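Local coordinates for protein protease (Helicobacter pylori, PDB 5EUF) that is a zinc-binding M16-family protease that probably cleaves the cytoplasmic domain of human junctional adhesion molecule A, at residues Gly47-Asn59 with Lys177-Pro189. Residues are numbered along the deposited sequence; the frame is centred on the assembly and turned at random.
Sequences GKSGIAHMLEHLN and KDIKKFHSLYYQP. With ZN (zinc ion), chain G.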
loop_
_atom_site.group_PDB
_atom_site.type_symbol
_atom_site.label_atom_id
_atom_site.label_comp_id
_atom_site.label_asym_id
_atom_site.label_seq_id
_atom_site.Cartn_x
_atom_site.Cartn_y
_atom_site.Cartn_z
ATOM N N GLY B 47 -0.572 2.329 -7.479
ATOM C CA GLY B 47 -1.182 2.005 -8.754
ATOM C C GLY B 47 -0.789 3.071 -9.757
ATOM O O GLY B 47 -0.684 2.811 -10.956
ATOM N N LYS B 48 -0.565 4.279 -9.247
ATOM C CA LYS B 48 -0.144 5.414 -10.061
ATOM C C LYS B 48 0.985 6.179 -9.370
ATOM O O LYS B 48 0.970 7.410 -9.314
ATOM C CB LYS B 48 -1.324 6.350 -10.331
ATOM C CG LYS B 48 -2.477 5.713 -11.093
ATOM C CD LYS B 48 -2.041 5.272 -12.478
ATOM C CE LYS B 48 -3.194 4.665 -13.251
ATOM N NZ LYS B 48 -2.747 4.102 -14.552
ATOM N N SER B 49 1.962 5.443 -8.842
ATOM C CA SER B 49 3.060 6.043 -8.090
ATOM C C SER B 49 4.266 6.346 -8.973
ATOM O O SER B 49 4.402 5.798 -10.067
ATOM C CB SER B 49 3.487 5.128 -6.947
ATOM O OG SER B 49 4.155 3.984 -7.448
ATOM N N GLY B 50 5.140 7.223 -8.485
ATOM C CA GLY B 50 6.329 7.619 -9.218
ATOM C C GLY B 50 6.068 8.684 -10.268
ATOM O O GLY B 50 6.970 9.058 -11.016
ATOM N N ILE B 51 4.832 9.173 -10.326
ATOM C CA ILE B 51 4.441 10.152 -11.336
ATOM C C ILE B 51 5.066 11.517 -11.063
ATOM O O ILE B 51 5.509 12.203 -11.986
ATOM C CB ILE B 51 2.905 10.295 -11.415
ATOM C CG1 ILE B 51 2.279 8.993 -11.918
ATOM C CG2 ILE B 51 2.512 11.443 -12.331
ATOM C CD1 ILE B 51 0.799 9.101 -12.214
ATOM N N ALA B 52 5.107 11.902 -9.791
ATOM C CA ALA B 52 5.716 13.166 -9.393
ATOM C C ALA B 52 7.169 13.227 -9.857
ATOM O O ALA B 52 7.654 14.276 -10.283
ATOM C CB ALA B 52 5.624 13.351 -7.885
ATOM N N HIS B 53 7.844 12.083 -9.782
ATOM C CA HIS B 53 9.230 11.953 -10.214
ATOM C C HIS B 53 9.362 11.968 -11.736
ATOM O O HIS B 53 10.318 12.524 -12.271
ATOM C CB HIS B 53 9.835 10.669 -9.648
ATOM C CG HIS B 53 11.246 10.417 -10.080
ATOM N ND1 HIS B 53 11.566 9.568 -11.119
ATOM C CD2 HIS B 53 12.424 10.890 -9.606
ATOM C CE1 HIS B 53 12.878 9.535 -11.271
ATOM N NE2 HIS B 53 13.422 10.329 -10.367
HETATM N N MSE B 54 8.408 11.351 -12.428
HETATM C CA MSE B 54 8.406 11.343 -13.891
HETATM C C MSE B 54 8.320 12.766 -14.439
HETATM O O MSE B 54 9.003 13.111 -15.405
HETATM C CB MSE B 54 7.248 10.494 -14.428
HETATM C CG MSE B 54 7.029 10.577 -15.942
HETATM SE SE MSE B 54 8.397 9.696 -17.034
HETATM C CE MSE B 54 7.576 9.920 -18.785
ATOM N N LEU B 55 7.490 13.590 -13.802
ATOM C CA LEU B 55 7.321 14.987 -14.195
ATOM C C LEU B 55 8.625 15.779 -14.139
ATOM O O LEU B 55 8.796 16.753 -14.870
ATOM C CB LEU B 55 6.277 15.665 -13.311
ATOM C CG LEU B 55 4.821 15.351 -13.642
ATOM C CD1 LEU B 55 3.892 16.118 -12.716
ATOM C CD2 LEU B 55 4.535 15.687 -15.094
ATOM N N GLU B 56 9.536 15.367 -13.264
ATOM C CA GLU B 56 10.852 15.988 -13.191
ATOM C C GLU B 56 11.580 15.829 -14.522
ATOM O O GLU B 56 12.189 16.775 -15.025
ATOM C CB GLU B 56 11.681 15.383 -12.053
ATOM C CG GLU B 56 13.134 15.836 -12.035
ATOM C CD GLU B 56 13.968 15.100 -11.004
ATOM O OE1 GLU B 56 13.383 14.536 -10.055
ATOM O OE2 GLU B 56 15.209 15.081 -11.147
ATOM N N HIS B 57 11.502 14.630 -15.094
ATOM C CA HIS B 57 12.131 14.349 -16.381
ATOM C C HIS B 57 11.435 15.097 -17.515
ATOM O O HIS B 57 12.087 15.638 -18.408
ATOM C CB HIS B 57 12.125 12.845 -16.673
ATOM C CG HIS B 57 13.117 12.064 -15.867
ATOM N ND1 HIS B 57 13.226 12.183 -14.497
ATOM C CD2 HIS B 57 14.038 11.142 -16.237
ATOM C CE1 HIS B 57 14.174 11.373 -14.060
ATOM N NE2 HIS B 57 14.682 10.730 -15.096
ATOM N N LEU B 58 10.106 15.129 -17.469
ATOM C CA LEU B 58 9.314 15.722 -18.541
ATOM C C LEU B 58 9.326 17.247 -18.509
ATOM O O LEU B 58 9.002 17.899 -19.503
ATOM C CB LEU B 58 7.871 15.215 -18.477
ATOM C CG LEU B 58 7.680 13.720 -18.742
ATOM C CD1 LEU B 58 6.206 13.353 -18.729
ATOM C CD2 LEU B 58 8.321 13.329 -20.063
ATOM N N ASN B 59 9.709 17.814 -17.369
ATOM C CA ASN B 59 9.719 19.265 -17.202
ATOM C C ASN B 59 10.753 19.948 -18.100
ATOM O O ASN B 59 10.682 21.152 -18.343
ATOM C CB ASN B 59 9.975 19.624 -15.736
ATOM C CG ASN B 59 9.415 20.984 -15.363
ATOM O OD1 ASN B 59 8.200 21.156 -15.249
ATOM N ND2 ASN B 59 10.299 21.956 -15.159
ATOM N N LYS B 177 -2.651 10.527 -20.124
ATOM C CA LYS B 177 -3.764 11.185 -19.452
ATOM C C LYS B 177 -3.498 11.302 -17.954
ATOM O O LYS B 177 -3.774 12.340 -17.351
ATOM C CB LYS B 177 -5.069 10.426 -19.705
ATOM C CG LYS B 177 -6.317 11.117 -19.174
ATOM C CD LYS B 177 -7.573 10.314 -19.500
ATOM C CE LYS B 177 -8.815 10.916 -18.857
ATOM N NZ LYS B 177 -10.021 10.054 -19.044
ATOM N N ASP B 178 -2.956 10.240 -17.362
ATOM C CA ASP B 178 -2.628 10.229 -15.937
ATOM C C ASP B 178 -1.667 11.351 -15.583
ATOM O O ASP B 178 -1.861 12.072 -14.604
ATOM C CB ASP B 178 -2.012 8.889 -15.528
ATOM C CG ASP B 178 -3.035 7.778 -15.442
ATOM O OD1 ASP B 178 -4.190 8.058 -15.054
ATOM O OD2 ASP B 178 -2.681 6.626 -15.766
ATOM N N ILE B 179 -0.631 11.489 -16.400
ATOM C CA ILE B 179 0.422 12.464 -16.165
ATOM C C ILE B 179 -0.059 13.891 -16.421
ATOM O O ILE B 179 0.275 14.809 -15.670
ATOM C CB ILE B 179 1.646 12.144 -17.036
ATOM C CG1 ILE B 179 2.321 10.877 -16.510
ATOM C CG2 ILE B 179 2.624 13.307 -17.060
ATOM C CD1 ILE B 179 3.665 10.614 -17.111
ATOM N N LYS B 180 -0.855 14.075 -17.470
ATOM C CA LYS B 180 -1.437 15.383 -17.744
ATOM C C LYS B 180 -2.353 15.815 -16.600
ATOM O O LYS B 180 -2.388 16.989 -16.232
ATOM C CB LYS B 180 -2.205 15.373 -19.067
ATOM C CG LYS B 180 -1.314 15.312 -20.295
ATOM C CD LYS B 180 -2.122 15.496 -21.564
ATOM C CE LYS B 180 -1.230 15.609 -22.785
ATOM N NZ LYS B 180 -2.033 15.842 -24.018
ATOM N N LYS B 181 -3.084 14.859 -16.034
ATOM C CA LYS B 181 -3.960 15.137 -14.901
ATOM C C LYS B 181 -3.145 15.560 -13.687
ATOM O O LYS B 181 -3.448 16.567 -13.048
ATOM C CB LYS B 181 -4.815 13.919 -14.568
ATOM N N PHE B 182 -2.108 14.788 -13.381
ATOM C CA PHE B 182 -1.264 15.045 -12.219
ATOM C C PHE B 182 -0.556 16.394 -12.326
ATOM O O PHE B 182 -0.556 17.178 -11.378
ATOM C CB PHE B 182 -0.232 13.925 -12.052
ATOM C CG PHE B 182 0.451 13.916 -10.710
ATOM C CD1 PHE B 182 1.574 14.696 -10.479
ATOM C CD2 PHE B 182 -0.025 13.117 -9.682
ATOM C CE1 PHE B 182 2.205 14.685 -9.248
ATOM C CE2 PHE B 182 0.602 13.100 -8.450
ATOM C CZ PHE B 182 1.717 13.884 -8.231
ATOM N N HIS B 183 0.042 16.657 -13.483
ATOM C CA HIS B 183 0.819 17.875 -13.677
ATOM C C HIS B 183 -0.037 19.133 -13.598
ATOM O O HIS B 183 0.262 20.042 -12.824
ATOM C CB HIS B 183 1.549 17.841 -15.019
ATOM C CG HIS B 183 2.318 19.092 -15.309
ATOM N ND1 HIS B 183 1.822 20.102 -16.105
ATOM C CD2 HIS B 183 3.539 19.503 -14.896
ATOM C CE1 HIS B 183 2.709 21.079 -16.177
ATOM N NE2 HIS B 183 3.760 20.740 -15.452
ATOM N N SER B 184 -1.099 19.181 -14.395
ATOM C CA SER B 184 -1.967 20.355 -14.446
ATOM C C SER B 184 -2.635 20.628 -13.100
ATOM O O SER B 184 -3.053 21.753 -12.820
ATOM C CB SER B 184 -3.035 20.188 -15.530
ATOM O OG SER B 184 -3.962 19.177 -15.177
ATOM N N LEU B 185 -2.733 19.596 -12.268
ATOM C CA LEU B 185 -3.338 19.740 -10.952
ATOM C C LEU B 185 -2.337 20.246 -9.921
ATOM O O LEU B 185 -2.654 21.119 -9.114
ATOM C CB LEU B 185 -3.932 18.410 -10.485
ATOM C CG LEU B 185 -4.442 18.365 -9.044
ATOM C CD1 LEU B 185 -5.535 19.395 -8.825
ATOM C CD2 LEU B 185 -4.938 16.971 -8.695
ATOM N N TYR B 186 -1.125 19.704 -9.955
ATOM C CA TYR B 186 -0.149 19.976 -8.908
ATOM C C TYR B 186 0.916 21.008 -9.292
ATOM O O TYR B 186 1.682 21.453 -8.438
ATOM C CB TYR B 186 0.524 18.671 -8.484
ATOM C CG TYR B 186 -0.380 17.751 -7.692
ATOM C CD1 TYR B 186 -0.722 18.046 -6.377
ATOM C CD2 TYR B 186 -0.888 16.586 -8.256
ATOM C CE1 TYR B 186 -1.549 17.208 -5.646
ATOM C CE2 TYR B 186 -1.715 15.742 -7.532
ATOM C CZ TYR B 186 -2.042 16.059 -6.229
ATOM O OH TYR B 186 -2.865 15.224 -5.505
ATOM N N TYR B 187 0.959 21.397 -10.564
ATOM C CA TYR B 187 1.896 22.430 -11.007
ATOM C C TYR B 187 1.180 23.741 -11.315
ATOM O O TYR B 187 1.542 24.456 -12.249
ATOM C CB TYR B 187 2.683 21.969 -12.235
ATOM C CG TYR B 187 3.839 21.047 -11.923
ATOM C CD1 TYR B 187 3.659 19.912 -11.143
ATOM C CD2 TYR B 187 5.108 21.300 -12.429
ATOM C CE1 TYR B 187 4.712 19.064 -10.861
ATOM C CE2 TYR B 187 6.170 20.455 -12.154
ATOM C CZ TYR B 187 5.964 19.338 -11.371
ATOM O OH TYR B 187 7.012 18.491 -11.092
ATOM N N GLN B 188 0.154 24.046 -10.533
ATOM C CA GLN B 188 -0.509 25.335 -10.625
ATOM C C GLN B 188 0.328 26.378 -9.898
ATOM O O GLN B 188 1.045 26.049 -8.954
ATOM C CB GLN B 188 -1.914 25.272 -10.029
ATOM C CG GLN B 188 -2.770 24.139 -10.557
ATOM C CD GLN B 188 -4.188 24.192 -10.024
ATOM O OE1 GLN B 188 -4.803 25.257 -9.970
ATOM N NE2 GLN B 188 -4.712 23.042 -9.617
ATOM N N PRO B 189 0.252 27.638 -10.347
ATOM C CA PRO B 189 0.919 28.757 -9.673
ATOM C C PRO B 189 0.564 28.841 -8.187
ATOM O O PRO B 189 1.424 29.156 -7.366
ATOM C CB PRO B 189 0.393 29.980 -10.429
ATOM C CG PRO B 189 0.094 29.465 -11.794
ATOM C CD PRO B 189 -0.382 28.051 -11.613
HETATM ZN ZN ZN G . 15.607 10.628 -11.326
#
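Leu55 of helix 51-58 meets four residues of 177-189. Its CB lies against Tyr187 OH, a hydroxyl hydrogen-bonded to Tyr93 OH. CG, anti to the carbonyl carbon (chi1 -78°), sends its two methyls toward different partners in 177-189. Leu55 CD1 reaches the edge of the Phe182 ring, 3.5 Å from Phe182 CD1, and also touches Tyr187 CE1. Leu55 CD2 packs on His183 CB and lies 3.6 Å from Ile179 CG2. Ile51 CG2 covers a face of the Phe182 ring in a CH-pi contact, 4.0 Å from the ring centroid. Tyr186 CD2 lies over the opposite face, sandwiching the ring. Ile179 is a knob in a hole formed by Ile51, Met54, Leu55 and Leu58. Ile179 CD1 is 3.6 Å from Met54 CG (selenomethionine). Lys48 NZ forms a salt bridge with Asp178 OD2 at 2.8 Å, on the syn side but 35° out of the carboxylate plane. Asp178 OD2 is also hydrogen-bonded to Thr175 OG1. The helix axes cross at -86°. His53, whose CB points away from this interface, binds zinc with Glu133. His57 NE2, an expected ligand, stands 3.9 Å from zinc in this model. His53 to His57 form the inverted zinc-binding motif (HxxEH) of M16 peptidases, backed by helix 176-186.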